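Local coordinates for putative pneumococcal surface protein (Streptococcus pneumoniae, PDB 4CNL) that binds choline through a domain built of choline-binding repeats, probably attaching the protein to the teichoic acids of the pneumococcal cell wall, at residues W146-Y150 and V171-W177. Residue numbers count along the deposited sequence, not the author numbering.
Sequences WQGNY and VGADGVW. With CHT (choline ion), chain E; CHT (choline ion), chain C.
This is a hairpin-to-loop contact at the C-terminal end of a choline-binding repeat domain: the tight turn between strands 145-147 and 150-152 meets the end of strand 169-171 and the loop that follows it, and a choline sits between Trp146 and Trp177, a tryptophan ring of each segment. The hairpin reverses through a type II' turn from Gln147 to Tyr150, with Gly148 at phi/psi 60/-130 and two backbone hydrogen bonds, Gln147 N to Tyr150 O (2.8 Å) and Tyr150 N to Gln147 O (3.1 Å). In the second segment, Gly172 to Gly175 form a type I turn, hydrogen-bonded from Gly175 N to Gly172 O (2.9 Å), whose last residue leads into the part that meets the hairpin; Asp174 OD1 accepts Val176 N at 3.0 Å in an Asx turn. Phi/psi 93/-7 itself calls for glycine at Gly175, where a CB would also crowd Tyr150 CD1. Separately, Tyr150 CD1 lies 3.3 Å from Gly175 O.

CA atoms pair Asn149 with Trp177 (5.2 Å) and Tyr150 with Val176 (5.4 Å). Apolar packing brings Trp146 CH2 to 4.0 Å from Val171 CG1, Trp146 CZ3 to 3.7 Å from Trp177 CB, and Tyr150 CE1 to 3.5 Å from Val176 CG2. Trp146 (chi1 m) and Trp177 (chi1 t), planes inclined at 67°, each present a ring face to the chain E choline, whose C6 lies 3.1 Å from Gly148 O; Tyr169 completes this site, and Asp165 accepts from Trp146 NE1. Tyr150 places one face over C7 of the chain C choline, alongside Trp123, Trp132 and Met158. One hydrogen bond joins the segments: Trp177 N to Asn149 O, 2.9 Å and nearly linear at 178°.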
loop_
_atom_site.group_PDB
_atom_site.type_symbol
_atom_site.label_atom_id
_atom_site.label_comp_id
_atom_site.label_asym_id
_atom_site.label_seq_id
_atom_site.Cartn_x
_atom_site.Cartn_y
_atom_site.Cartn_z
ATOM N N TRP A 146 -13.192 21.833 13.749
ATOM C CA TRP A 146 -12.859 21.349 15.076
ATOM C C TRP A 146 -12.798 19.840 15.104
ATOM O O TRP A 146 -13.569 19.163 14.416
ATOM C CB TRP A 146 -13.880 21.834 16.103
ATOM C CG TRP A 146 -13.837 23.293 16.305
ATOM C CD1 TRP A 146 -14.524 24.244 15.610
ATOM C CD2 TRP A 146 -13.056 23.989 17.278
ATOM N NE1 TRP A 146 -14.213 25.493 16.085
ATOM C CE2 TRP A 146 -13.313 25.363 17.111
ATOM C CE3 TRP A 146 -12.166 23.579 18.278
ATOM C CZ2 TRP A 146 -12.707 26.339 17.904
ATOM C CZ3 TRP A 146 -11.556 24.538 19.054
ATOM C CH2 TRP A 146 -11.840 25.908 18.873
ATOM N N GLN A 147 -11.859 19.321 15.885
ATOM C CA GLN A 147 -11.878 17.923 16.307
ATOM C C GLN A 147 -11.839 17.946 17.819
ATOM O O GLN A 147 -10.798 18.226 18.420
ATOM C CB GLN A 147 -10.702 17.132 15.715
ATOM C CG GLN A 147 -10.575 15.708 16.246
ATOM C CD GLN A 147 -11.812 14.864 15.998
ATOM O OE1 GLN A 147 -12.563 15.087 15.037
ATOM N NE2 GLN A 147 -12.028 13.877 16.865
ATOM N N GLY A 148 -12.986 17.694 18.439
ATOM C CA GLY A 148 -13.107 17.889 19.873
ATOM C C GLY A 148 -12.822 19.344 20.190
ATOM O O GLY A 148 -13.378 20.241 19.555
ATOM N N ASN A 149 -11.934 19.570 21.157
ATOM C CA ASN A 149 -11.590 20.920 21.602
ATOM C C ASN A 149 -10.375 21.496 20.894
ATOM O O ASN A 149 -9.805 22.507 21.327
ATOM C CB ASN A 149 -11.348 20.921 23.106
ATOM C CG ASN A 149 -12.561 20.456 23.879
ATOM O OD1 ASN A 149 -13.651 21.003 23.722
ATOM N ND2 ASN A 149 -12.384 19.431 24.703
ATOM N N TYR A 150 -9.971 20.841 19.806
ATOM C CA TYR A 150 -8.851 21.304 19.007
ATOM C C TYR A 150 -9.320 21.796 17.657
ATOM O O TYR A 150 -10.291 21.278 17.106
ATOM C CB TYR A 150 -7.832 20.186 18.796
ATOM C CG TYR A 150 -7.284 19.627 20.074
ATOM C CD1 TYR A 150 -6.239 20.270 20.731
ATOM C CD2 TYR A 150 -7.808 18.460 20.633
ATOM C CE1 TYR A 150 -5.730 19.770 21.911
ATOM C CE2 TYR A 150 -7.302 17.954 21.821
ATOM C CZ TYR A 150 -6.264 18.611 22.448
ATOM O OH TYR A 150 -5.751 18.115 23.621
ATOM N N VAL A 171 -7.683 29.352 21.390
ATOM C CA VAL A 171 -7.040 28.139 21.868
ATOM C C VAL A 171 -5.710 28.486 22.525
ATOM O O VAL A 171 -4.951 29.305 22.014
ATOM C CB VAL A 171 -6.821 27.115 20.739
ATOM C CG1 VAL A 171 -8.163 26.615 20.228
ATOM C CG2 VAL A 171 -6.022 27.728 19.598
ATOM N N GLY A 172 -5.449 27.879 23.678
ATOM C CA GLY A 172 -4.206 28.120 24.398
ATOM C C GLY A 172 -3.012 27.479 23.723
ATOM O O GLY A 172 -3.152 26.840 22.673
ATOM N N ALA A 173 -1.827 27.656 24.307
ATOM C CA ALA A 173 -0.616 27.101 23.702
ATOM C C ALA A 173 -0.686 25.584 23.532
ATOM O O ALA A 173 -0.063 25.042 22.618
ATOM C CB ALA A 173 0.600 27.476 24.524
ATOM N N ASP A 174 -1.434 24.894 24.394
ATOM C CA ASP A 174 -1.566 23.441 24.280
ATOM C C ASP A 174 -2.558 23.008 23.180
ATOM O O ASP A 174 -2.714 21.813 22.914
ATOM C CB ASP A 174 -1.959 22.822 25.633
ATOM C CG ASP A 174 -3.288 23.337 26.170
ATOM O OD1 ASP A 174 -3.961 24.131 25.484
ATOM O OD2 ASP A 174 -3.662 22.939 27.302
ATOM N N GLY A 175 -3.197 23.978 22.530
ATOM C CA GLY A 175 -4.128 23.698 21.448
ATOM C C GLY A 175 -5.574 23.578 21.889
ATOM O O GLY A 175 -6.478 23.506 21.058
ATOM N N VAL A 176 -5.803 23.590 23.194
ATOM C CA VAL A 176 -7.144 23.312 23.715
ATOM C C VAL A 176 -8.002 24.563 23.855
ATOM O O VAL A 176 -7.574 25.553 24.455
ATOM C CB VAL A 176 -7.070 22.625 25.099
ATOM C CG1 VAL A 176 -8.474 22.409 25.664
ATOM C CG2 VAL A 176 -6.326 21.310 24.996
ATOM N N TRP A 177 -9.211 24.528 23.298
ATOM C CA TRP A 177 -10.208 25.528 23.663
ATOM C C TRP A 177 -10.760 25.143 25.031
ATOM O O TRP A 177 -11.431 24.118 25.172
ATOM C CB TRP A 177 -11.333 25.612 22.635
ATOM C CG TRP A 177 -12.361 26.634 23.021
ATOM C CD1 TRP A 177 -12.196 27.984 23.057
ATOM C CD2 TRP A 177 -13.700 26.377 23.459
ATOM N NE1 TRP A 177 -13.363 28.594 23.476
ATOM C CE2 TRP A 177 -14.298 27.625 23.736
ATOM C CE3 TRP A 177 -14.448 25.213 23.653
ATOM C CZ2 TRP A 177 -15.613 27.740 24.180
ATOM C CZ3 TRP A 177 -15.754 25.333 24.098
ATOM C CH2 TRP A 177 -16.320 26.584 24.354
HETATM C C4 CHT E . -16.985 25.044 18.701
HETATM C C5 CHT E . -16.354 23.714 19.090
HETATM C C6 CHT E . -14.873 22.753 20.645
HETATM C C7 CHT E . -14.991 25.097 20.398
HETATM C C8 CHT E . -16.785 23.918 21.377
HETATM O O6 CHT E . -17.605 24.883 17.434
HETATM N N1 CHT E . -15.744 23.869 20.384
HETATM C C4 CHT C . -5.275 14.592 20.960
HETATM C C5 CHT C . -4.217 15.531 21.520
HETATM C C6 CHT C . -2.662 15.177 19.760
HETATM C C7 CHT C . -4.296 16.895 19.562
HETATM C C8 CHT C . -2.562 17.092 21.092
HETATM O O6 CHT C . -4.767 13.263 20.959
HETATM N N1 CHT C . -3.446 16.153 20.466
#